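Local coordinates for protein lactaldehyde dehydrogenase (Escherichia coli, PDB 2IMP) that catalyses the irreversible NAD-dependent oxidation of L-lactaldehyde to L-lactate, and also oxidises glycolaldehyde, serving the breakdown of fucose and rhamnose, at residues 109-114 and 158-163; 125-130 and 134-139; 290-295 and 373-378. All coordinates share one frame; numbering follows the deposited sequence.

Contact 1. Residues 109-114 and 158-163. With LAC (lactic acid), chain E.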
loop_
_atom_site.group_PDB
_atom_site.type_symbol
_atom_site.label_atom_id
_atom_site.label_comp_id
_atom_site.label_asym_id
_atom_site.label_seq_id
_atom_site.Cartn_x
_atom_site.Cartn_y
_atom_site.Cartn_z
ATOM N N ALA A 109 -15.736 -17.140 -15.184
ATOM C CA ALA A 109 -15.206 -18.142 -14.275
ATOM C C ALA A 109 -13.800 -17.754 -13.785
ATOM O O ALA A 109 -13.497 -17.865 -12.599
ATOM C CB ALA A 109 -15.159 -19.512 -14.962
ATOM N N ASP A 110 -12.951 -17.308 -14.708
ATOM C CA ASP A 110 -11.612 -16.877 -14.323
ATOM C C ASP A 110 -11.663 -15.644 -13.394
ATOM O O ASP A 110 -10.890 -15.532 -12.447
ATOM C CB ASP A 110 -10.763 -16.543 -15.556
ATOM C CG ASP A 110 -10.502 -17.753 -16.434
ATOM O OD1 ASP A 110 -10.488 -18.888 -15.915
ATOM O OD2 ASP A 110 -10.294 -17.563 -17.647
ATOM N N TYR A 111 -12.594 -14.740 -13.679
ATOM C CA TYR A 111 -12.764 -13.547 -12.856
ATOM C C TYR A 111 -13.121 -13.907 -11.400
ATOM O O TYR A 111 -12.553 -13.360 -10.457
ATOM C CB TYR A 111 -13.848 -12.655 -13.464
ATOM C CG TYR A 111 -13.986 -11.298 -12.812
ATOM C CD1 TYR A 111 -14.746 -11.131 -11.660
ATOM C CD2 TYR A 111 -13.388 -10.171 -13.378
ATOM C CE1 TYR A 111 -14.915 -9.876 -11.085
ATOM C CE2 TYR A 111 -13.551 -8.911 -12.811
ATOM C CZ TYR A 111 -14.319 -8.772 -11.668
ATOM O OH TYR A 111 -14.509 -7.528 -11.121
ATOM N N ILE A 112 -14.063 -14.835 -11.243
ATOM C CA ILE A 112 -14.459 -15.286 -9.912
ATOM C C ILE A 112 -13.260 -15.893 -9.147
ATOM O O ILE A 112 -13.031 -15.571 -7.988
ATOM C CB ILE A 112 -15.616 -16.324 -9.993
ATOM C CG1 ILE A 112 -16.878 -15.640 -10.546
ATOM C CG2 ILE A 112 -15.874 -16.937 -8.620
ATOM C CD1 ILE A 112 -18.097 -16.552 -10.708
ATOM N N ASP A 113 -12.512 -16.768 -9.815
ATOM C CA ASP A 113 -11.327 -17.356 -9.209
ATOM C C ASP A 113 -10.317 -16.263 -8.803
ATOM O O ASP A 113 -9.755 -16.298 -7.711
ATOM C CB ASP A 113 -10.638 -18.329 -10.174
ATOM C CG ASP A 113 -11.345 -19.674 -10.260
ATOM O OD1 ASP A 113 -12.084 -20.032 -9.317
ATOM O OD2 ASP A 113 -11.143 -20.384 -11.270
ATOM N N TYR A 114 -10.096 -15.315 -9.713
ATOM C CA TYR A 114 -9.199 -14.199 -9.439
ATOM C C TYR A 114 -9.628 -13.436 -8.170
ATOM O O TYR A 114 -8.814 -13.184 -7.279
ATOM C CB TYR A 114 -9.155 -13.238 -10.638
ATOM C CG TYR A 114 -8.565 -11.882 -10.311
ATOM C CD1 TYR A 114 -7.188 -11.706 -10.157
ATOM C CD2 TYR A 114 -9.395 -10.789 -10.084
ATOM C CE1 TYR A 114 -6.659 -10.464 -9.770
ATOM C CE2 TYR A 114 -8.885 -9.557 -9.697
ATOM C CZ TYR A 114 -7.523 -9.399 -9.539
ATOM O OH TYR A 114 -7.049 -8.182 -9.119
ATOM N N LEU A 158 -21.284 -9.614 -15.689
ATOM C CA LEU A 158 -21.661 -8.622 -14.700
ATOM C C LEU A 158 -22.231 -9.207 -13.393
ATOM O O LEU A 158 -22.180 -8.554 -12.350
ATOM C CB LEU A 158 -22.612 -7.594 -15.306
ATOM C CG LEU A 158 -21.860 -6.654 -16.260
ATOM C CD1 LEU A 158 -22.821 -5.673 -16.881
ATOM C CD2 LEU A 158 -20.778 -5.902 -15.500
ATOM N N ILE A 159 -22.775 -10.421 -13.453
ATOM C CA ILE A 159 -23.234 -11.054 -12.226
ATOM C C ILE A 159 -22.021 -11.249 -11.289
ATOM O O ILE A 159 -22.041 -10.877 -10.122
ATOM C CB ILE A 159 -23.830 -12.463 -12.477
ATOM C CG1 ILE A 159 -25.087 -12.381 -13.341
ATOM C CG2 ILE A 159 -24.165 -13.121 -11.151
ATOM C CD1 ILE A 159 -25.579 -13.752 -13.800
ATOM N N ALA A 160 -20.970 -11.833 -11.854
ATOM C CA ALA A 160 -19.742 -12.095 -11.125
ATOM C C ALA A 160 -19.000 -10.814 -10.729
ATOM O O ALA A 160 -18.474 -10.706 -9.621
ATOM C CB ALA A 160 -18.820 -12.989 -11.959
ATOM N N ARG A 161 -18.974 -9.851 -11.645
ATOM C CA ARG A 161 -18.293 -8.595 -11.378
ATOM C C ARG A 161 -18.776 -7.925 -10.079
ATOM O O ARG A 161 -18.028 -7.186 -9.431
ATOM C CB ARG A 161 -18.476 -7.639 -12.551
ATOM C CG ARG A 161 -17.550 -6.429 -12.512
ATOM C CD ARG A 161 -17.762 -5.545 -13.736
ATOM N NE ARG A 161 -16.503 -5.244 -14.403
ATOM C CZ ARG A 161 -16.398 -4.584 -15.552
ATOM N NH1 ARG A 161 -17.488 -4.143 -16.176
ATOM N NH2 ARG A 161 -15.200 -4.373 -16.084
ATOM N N LYS A 162 -20.027 -8.195 -9.713
ATOM C CA LYS A 162 -20.572 -7.634 -8.487
ATOM C C LYS A 162 -20.598 -8.636 -7.304
ATOM O O LYS A 162 -20.123 -8.317 -6.231
ATOM C CB LYS A 162 -21.981 -7.073 -8.735
ATOM C CG LYS A 162 -22.027 -6.039 -9.855
ATOM C CD LYS A 162 -23.432 -5.498 -10.089
ATOM C CE LYS A 162 -23.495 -4.665 -11.371
ATOM N NZ LYS A 162 -22.554 -3.509 -11.364
ATOM N N MET A 163 -21.119 -9.843 -7.527
ATOM C CA MET A 163 -21.205 -10.840 -6.460
ATOM C C MET A 163 -19.862 -11.423 -5.943
ATOM O O MET A 163 -19.737 -11.714 -4.755
ATOM C CB MET A 163 -22.145 -11.991 -6.876
ATOM C CG MET A 163 -21.563 -13.019 -7.848
ATOM S SD MET A 163 -20.498 -14.273 -7.066
ATOM C CE MET A 163 -21.705 -15.321 -6.277
HETATM C C LAC E . -17.771 -3.294 -19.611
HETATM C CA LAC E . -19.242 -3.387 -19.886
HETATM C CB LAC E . -19.658 -4.866 -19.966
HETATM O O LAC E . -17.370 -2.757 -18.579
HETATM O OHN LAC E . -19.984 -2.783 -18.812
HETATM O OXT LAC E . -16.904 -3.760 -20.516
HETATM O O HOH W 1 -15.317 -5.468 -9.028
#
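The phenol of Tyr111 meets the start of the Arg161 side chain obliquely: Tyr111 CE1 lies 3.6 Å from Arg161 CA, and Tyr111 OH 3.5 Å from Arg161 CG. Beside it, Ile112 CG1 packs on Ala160 CB at 3.6 Å, joined by Ile112 CD1. One water donates to both Tyr111 OH (3.0 Å) and the backbone Arg161 O (3.2 Å). These pairs join helices 98-116 and 155-168 of the aldehyde dehydrogenase fold, whose local axes run almost parallel (6°) and 9.3 Å apart. Arg161 carries the contact to the substrate site: with CG anti to the backbone N (chi1 -167°) and a bend at chi3, its NH1 gives lactate O a nearly straight bond of 2.8 Å (176°), in the guanidinium plane. NH2 makes salt bridges to Glu443, itself a lactate-binding residue, and to Asp461; Asp461, behind them, also hydrogen-bonds Tyr111 OH. Replacing Tyr111 by a phenylalanine removes a hydroxyl on which Asp461 and the water both converge, and would probably leave Asp461 less firmly placed beside Arg161. Phe157 meets the Tyr111 ring edge-to-face.

Contact 2. Residues 125-130 and 134-139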
loop_
_atom_site.group_PDB
_atom_site.type_symbol
_atom_site.label_atom_id
_atom_site.label_comp_id
_atom_site.label_asym_id
_atom_site.label_seq_id
_atom_site.Cartn_x
_atom_site.Cartn_y
_atom_site.Cartn_z
ATOM N N GLU A 125 -5.034 -1.469 8.394
ATOM C CA GLU A 125 -3.782 -0.777 8.662
ATOM C C GLU A 125 -3.553 -0.405 10.128
ATOM O O GLU A 125 -4.494 -0.272 10.905
ATOM C CB GLU A 125 -3.713 0.505 7.822
ATOM C CG GLU A 125 -4.102 0.310 6.364
ATOM C CD GLU A 125 -4.659 1.570 5.724
ATOM O OE1 GLU A 125 -5.476 2.261 6.368
ATOM O OE2 GLU A 125 -4.291 1.863 4.570
ATOM N N ILE A 126 -2.284 -0.275 10.487
ATOM C CA ILE A 126 -1.903 0.154 11.819
ATOM C C ILE A 126 -1.218 1.532 11.708
ATOM O O ILE A 126 -0.147 1.670 11.108
ATOM C CB ILE A 126 -0.982 -0.871 12.503
ATOM C CG1 ILE A 126 -1.697 -2.227 12.578
ATOM C CG2 ILE A 126 -0.653 -0.412 13.920
ATOM C CD1 ILE A 126 -0.900 -3.314 13.259
ATOM N N ILE A 127 -1.883 2.540 12.259
ATOM C CA ILE A 127 -1.428 3.916 12.168
ATOM C C ILE A 127 -0.791 4.504 13.428
ATOM O O ILE A 127 -1.326 4.366 14.528
ATOM C CB ILE A 127 -2.615 4.821 11.764
ATOM C CG1 ILE A 127 -3.257 4.279 10.483
ATOM C CG2 ILE A 127 -2.153 6.257 11.568
ATOM C CD1 ILE A 127 -4.656 4.833 10.222
ATOM N N GLN A 128 0.352 5.159 13.244
ATOM C CA GLN A 128 1.033 5.800 14.359
ATOM C C GLN A 128 0.165 6.891 14.998
ATOM O O GLN A 128 -0.426 7.716 14.295
ATOM C CB GLN A 128 2.350 6.443 13.899
ATOM C CG GLN A 128 3.420 5.467 13.446
ATOM C CD GLN A 128 3.829 4.501 14.543
ATOM O OE1 GLN A 128 4.271 4.911 15.619
ATOM N NE2 GLN A 128 3.686 3.208 14.274
ATOM N N SER A 129 0.083 6.877 16.319
ATOM C CA SER A 129 -0.694 7.875 17.035
ATOM C C SER A 129 0.173 8.967 17.679
ATOM O O SER A 129 1.352 8.740 17.928
ATOM C CB SER A 129 -1.515 7.194 18.126
ATOM O OG SER A 129 -2.069 8.149 19.009
ATOM N N ASP A 130 -0.404 10.143 17.916
ATOM C CA ASP A 130 0.327 11.216 18.591
ATOM C C ASP A 130 0.318 11.001 20.128
ATOM O O ASP A 130 1.091 11.618 20.865
ATOM C CB ASP A 130 -0.301 12.586 18.299
ATOM C CG ASP A 130 -0.092 13.044 16.871
ATOM O OD1 ASP A 130 0.499 12.295 16.069
ATOM O OD2 ASP A 130 -0.526 14.166 16.547
ATOM N N GLU A 134 -0.872 4.698 22.745
ATOM C CA GLU A 134 -2.083 4.434 21.980
ATOM C C GLU A 134 -1.831 3.772 20.619
ATOM O O GLU A 134 -0.880 4.107 19.916
ATOM C CB GLU A 134 -2.894 5.718 21.745
ATOM C CG GLU A 134 -4.116 5.496 20.840
ATOM C CD GLU A 134 -4.939 6.756 20.585
ATOM O OE1 GLU A 134 -4.504 7.615 19.794
ATOM O OE2 GLU A 134 -6.030 6.883 21.174
ATOM N N ASN A 135 -2.688 2.821 20.280
ATOM C CA ASN A 135 -2.629 2.141 18.997
ATOM C C ASN A 135 -3.863 2.462 18.141
ATOM O O ASN A 135 -4.995 2.313 18.604
ATOM C CB ASN A 135 -2.571 0.621 19.169
ATOM C CG ASN A 135 -1.184 0.115 19.502
ATOM O OD1 ASN A 135 -0.227 0.361 18.767
ATOM N ND2 ASN A 135 -1.072 -0.609 20.611
ATOM N N ILE A 136 -3.638 2.924 16.920
ATOM C CA ILE A 136 -4.740 3.210 16.026
ATOM C C ILE A 136 -4.883 2.081 14.995
ATOM O O ILE A 136 -4.081 1.964 14.071
ATOM C CB ILE A 136 -4.538 4.545 15.289
ATOM C CG1 ILE A 136 -4.428 5.688 16.299
ATOM C CG2 ILE A 136 -5.704 4.797 14.353
ATOM C CD1 ILE A 136 -4.074 7.026 15.672
ATOM N N LEU A 137 -5.888 1.241 15.203
ATOM C CA LEU A 137 -6.133 0.110 14.331
ATOM C C LEU A 137 -7.269 0.329 13.333
ATOM O O LEU A 137 -8.413 0.545 13.725
ATOM C CB LEU A 137 -6.450 -1.136 15.170
ATOM C CG LEU A 137 -5.460 -1.472 16.287
ATOM C CD1 LEU A 137 -5.972 -2.669 17.072
ATOM C CD2 LEU A 137 -4.088 -1.753 15.696
ATOM N N LEU A 138 -6.932 0.276 12.052
ATOM C CA LEU A 138 -7.927 0.444 11.011
ATOM C C LEU A 138 -8.298 -0.895 10.338
ATOM O O LEU A 138 -7.541 -1.440 9.528
ATOM C CB LEU A 138 -7.430 1.461 9.971
ATOM C CG LEU A 138 -8.382 1.832 8.829
ATOM C CD1 LEU A 138 -8.090 3.254 8.346
ATOM C CD2 LEU A 138 -8.232 0.824 7.683
ATOM N N PHE A 139 -9.448 -1.428 10.722
ATOM C CA PHE A 139 -9.920 -2.685 10.164
ATOM C C PHE A 139 -10.808 -2.511 8.932
ATOM O O PHE A 139 -11.520 -1.515 8.800
ATOM C CB PHE A 139 -10.746 -3.471 11.187
ATOM C CG PHE A 139 -10.009 -3.839 12.440
ATOM C CD1 PHE A 139 -9.885 -2.929 13.483
ATOM C CD2 PHE A 139 -9.488 -5.122 12.600
ATOM C CE1 PHE A 139 -9.273 -3.293 14.680
ATOM C CE2 PHE A 139 -8.871 -5.498 13.793
ATOM C CZ PHE A 139 -8.761 -4.580 14.835
HETATM O O HOH W 2 -0.254 2.565 16.707
HETATM O O HOH W 3 1.248 4.758 17.909
#
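Glu125, Ile126 and Ile127 pair with Leu138, Leu137 and Ile136 in a beta hairpin, part of the protruding oligomerisation region of the aldehyde dehydrogenase fold. The antiparallel assignment rests on a 155° angle between the local strand directions and on three backbone bonds. Glu125 and Leu138 form a hydrogen-bonded pair with reciprocal N-H to O bonds, the one from Leu138 N to Glu125 O being 2.7 Å long; Ile127 N reaches Ile136 O at 2.9 Å. Ile126 and Leu137 are the non-hydrogen-bonded pair between them, their side chains together on the face opposite those of Glu125, Ile127, Ile136 and Leu138, where Ile126 CG1 meets Leu137 CD2.

Ile136 can be traced outward. Its CB sits 3.3 Å from Ile127 O and 4.0 Å from Ile127 CB, while CG2 touches that same Ile127 CB. CG1 lies anti to the carbonyl carbon (chi1 -60°), which directs it along the hairpin to Ser129 CB at 3.8 Å. The terminal CD1 closes on Ser129 CB at 3.5 Å.

Glu125 and Ile126 also pair with a strand of a neighbouring subunit, carrying the sheet across the interface, and the Glu125 carboxylate is held by Lys463 and His464 of another subunit. Near the turn, water replaces direct strand bonding, linking Ser129 N to Glu134 O. Glu134 OE2 forms a salt bridge with Arg439 of the subunit that supplies Lys463 and His464, while Ser129 OG donates to Glu134 OE1 at 2.6 Å, on the anti side and 17° out of the carboxylate plane.

Contact 3. Residues 290-295 and 373-378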
loop_
_atom_site.group_PDB
_atom_site.type_symbol
_atom_site.label_atom_id
_atom_site.label_comp_id
_atom_site.label_asym_id
_atom_site.label_seq_id
_atom_site.Cartn_x
_atom_site.Cartn_y
_atom_site.Cartn_z
ATOM N N ARG A 290 -16.474 7.069 -31.230
ATOM C CA ARG A 290 -16.063 8.366 -31.749
ATOM C C ARG A 290 -14.626 8.281 -32.295
ATOM O O ARG A 290 -13.669 8.225 -31.526
ATOM C CB ARG A 290 -16.109 9.439 -30.656
ATOM C CG ARG A 290 -17.501 9.829 -30.197
ATOM C CD ARG A 290 -17.444 11.050 -29.276
ATOM N NE ARG A 290 -16.843 10.753 -27.977
ATOM C CZ ARG A 290 -16.099 11.611 -27.286
ATOM N NH1 ARG A 290 -15.853 12.821 -27.771
ATOM N NH2 ARG A 290 -15.609 11.266 -26.102
ATOM N N VAL A 291 -14.487 8.258 -33.614
ATOM C CA VAL A 291 -13.170 8.140 -34.214
ATOM C C VAL A 291 -12.568 9.446 -34.776
ATOM O O VAL A 291 -13.095 10.028 -35.724
ATOM C CB VAL A 291 -13.188 7.077 -35.337
ATOM C CG1 VAL A 291 -11.778 6.781 -35.797
ATOM C CG2 VAL A 291 -13.865 5.809 -34.839
ATOM N N TYR A 292 -11.470 9.888 -34.171
ATOM C CA TYR A 292 -10.782 11.089 -34.617
ATOM C C TYR A 292 -9.496 10.764 -35.399
ATOM O O TYR A 292 -8.567 10.162 -34.860
ATOM C CB TYR A 292 -10.445 11.994 -33.425
ATOM C CG TYR A 292 -11.655 12.403 -32.617
ATOM C CD1 TYR A 292 -12.135 11.596 -31.588
ATOM C CD2 TYR A 292 -12.357 13.571 -32.918
ATOM C CE1 TYR A 292 -13.283 11.934 -30.879
ATOM C CE2 TYR A 292 -13.511 13.921 -32.216
ATOM C CZ TYR A 292 -13.967 13.095 -31.198
ATOM O OH TYR A 292 -15.114 13.418 -30.509
ATOM N N VAL A 293 -9.470 11.157 -36.669
ATOM C CA VAL A 293 -8.324 10.899 -37.536
ATOM C C VAL A 293 -7.695 12.179 -38.116
ATOM O O VAL A 293 -8.402 12.986 -38.718
ATOM C CB VAL A 293 -8.747 10.006 -38.716
ATOM C CG1 VAL A 293 -7.522 9.530 -39.479
ATOM C CG2 VAL A 293 -9.573 8.835 -38.209
ATOM N N GLN A 294 -6.389 12.370 -37.951
ATOM C CA GLN A 294 -5.809 13.582 -38.507
ATOM C C GLN A 294 -5.541 13.547 -40.021
ATOM O O GLN A 294 -5.336 12.487 -40.611
ATOM C CB GLN A 294 -4.539 14.007 -37.756
ATOM C CG GLN A 294 -3.379 13.051 -37.758
ATOM C CD GLN A 294 -2.138 13.696 -37.160
ATOM O OE1 GLN A 294 -1.119 13.040 -36.940
ATOM N NE2 GLN A 294 -2.220 14.997 -36.900
ATOM N N LYS A 295 -5.574 14.733 -40.617
ATOM C CA LYS A 295 -5.376 14.939 -42.047
ATOM C C LYS A 295 -4.290 14.063 -42.721
ATOM O O LYS A 295 -4.582 13.264 -43.608
ATOM C CB LYS A 295 -5.050 16.415 -42.294
ATOM C CG LYS A 295 -5.923 17.400 -41.515
ATOM C CD LYS A 295 -7.378 17.362 -41.957
ATOM C CE LYS A 295 -8.194 18.435 -41.248
ATOM N NZ LYS A 295 -9.588 18.519 -41.770
ATOM N N VAL A 373 -18.263 14.254 -40.333
ATOM C CA VAL A 373 -18.993 14.518 -39.108
ATOM C C VAL A 373 -18.352 15.661 -38.304
ATOM O O VAL A 373 -17.133 15.826 -38.317
ATOM C CB VAL A 373 -19.050 13.260 -38.212
ATOM C CG1 VAL A 373 -19.844 13.552 -36.947
ATOM C CG2 VAL A 373 -19.679 12.106 -38.978
ATOM N N ARG A 374 -19.176 16.450 -37.629
ATOM C CA ARG A 374 -18.663 17.554 -36.835
ATOM C C ARG A 374 -18.835 17.348 -35.319
ATOM O O ARG A 374 -19.875 16.867 -34.864
ATOM C CB ARG A 374 -19.345 18.863 -37.249
ATOM C CG ARG A 374 -19.103 19.274 -38.693
ATOM C CD ARG A 374 -19.818 20.578 -39.013
ATOM N NE ARG A 374 -19.617 20.991 -40.400
ATOM C CZ ARG A 374 -20.050 22.140 -40.915
ATOM N NH1 ARG A 374 -20.717 23.005 -40.158
ATOM N NH2 ARG A 374 -19.815 22.428 -42.190
ATOM N N GLN A 375 -17.802 17.700 -34.560
ATOM C CA GLN A 375 -17.849 17.574 -33.110
ATOM C C GLN A 375 -19.183 18.082 -32.529
ATOM O O GLN A 375 -19.660 17.593 -31.506
ATOM C CB GLN A 375 -16.687 18.360 -32.491
ATOM C CG GLN A 375 -16.590 18.284 -30.974
ATOM C CD GLN A 375 -16.466 16.863 -30.464
ATOM O OE1 GLN A 375 -15.718 16.057 -31.014
ATOM N NE2 GLN A 375 -17.194 16.552 -29.397
ATOM N N GLU A 376 -19.762 19.056 -33.225
ATOM C CA GLU A 376 -21.026 19.671 -32.843
ATOM C C GLU A 376 -22.240 18.717 -32.927
ATOM O O GLU A 376 -23.052 18.652 -32.006
ATOM C CB GLU A 376 -21.295 20.881 -33.741
ATOM C CG GLU A 376 -20.069 21.726 -34.049
ATOM C CD GLU A 376 -20.344 22.783 -35.109
ATOM O OE1 GLU A 376 -21.199 23.665 -34.872
ATOM O OE2 GLU A 376 -19.705 22.732 -36.183
ATOM N N MET A 377 -22.340 17.999 -34.043
ATOM C CA MET A 377 -23.435 17.063 -34.286
ATOM C C MET A 377 -23.864 16.215 -33.071
ATOM O O MET A 377 -23.026 15.719 -32.319
ATOM C CB MET A 377 -23.078 16.133 -35.453
ATOM C CG MET A 377 -23.212 16.782 -36.827
ATOM S SD MET A 377 -22.721 15.716 -38.208
ATOM C CE MET A 377 -21.761 16.872 -39.198
ATOM N N SER A 378 -25.174 16.061 -32.905
ATOM C CA SER A 378 -25.727 15.292 -31.798
ATOM C C SER A 378 -25.287 13.815 -31.755
ATOM O O SER A 378 -25.348 13.176 -30.705
ATOM C CB SER A 378 -27.257 15.366 -31.819
ATOM O OG SER A 378 -27.776 14.856 -33.034
#
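Tyr292 and Gln375 make the direct polar link, a hydrogen bond of 2.8 Å from Tyr292 OH to Gln375 OE1. The donor lies in the amide plane on a carbonyl lone pair, with a C=O...donor angle of 133°. Ring and amide planes are only 17° apart, so the two flat groups are nearly coplanar although the side chains cross at about a right angle. The amide oxygen lies at the ring edge, in its plane, 3.3 Å from Tyr292 CE2. Gln375 reaches it by having CG anti to the backbone N and then folding at chi2. Its NE2 bonds to Asp406 OD2, so both ends of the amide are engaged and its rotation is fixed.

A second, weaker bond is received by the same hydroxyl. Arg290 NH1 approaches Tyr292 OH at 2.9 Å, but the N-H...O angle of 127° is poor. Arg290 is held mainly by backbone carbonyls: NE bonds to Lys255 O, NH1 to Met403 O and NH2 to Ala404 O. The last two lie at the C-terminal end of helix 397-405, where a positive charge would probably be favoured. Between Arg290 NH1 and Gln375 NE2 the separation is 4.3 Å, a proximity without a bond.

Apolar packing comes from outside the pair. The Tyr292 side chain touches Val392 and Phe394 of strand 388-394, as well as Met403, which Gln375 also touches.

Backbone bonds tie Arg290 to Ala256 and Ala258 and Val291 to Pro390 and Val392. Strand 290-294 thus runs parallel between strands 257-260 and 388-394, in the alpha/beta catalytic domain of the aldehyde dehydrogenase fold, with the loop 373-378 pinned to it by a side chain.

All three contacts are largely buried, but by different surroundings. Contact 1 lies deepest, its centre about 12 Å from that of the chain, and joins two helices through apolar packing and a bridging water, while the charge of Arg161 is turned to the lactate and to acids outside the pair. Contact 2, its centre about 38 Å from that of the chain, is buried by neighbouring subunits; its chemistry is chiefly backbone pairing. Contact 3, across the chain's centre from contact 1, couples a sheet strand to a loop through one side-chain bond, with no other subunit touching its segments. Both segments of contact 2 fall, in sequence, between the two helices of contact 1, yet their nearest atoms are about 17 Å apart.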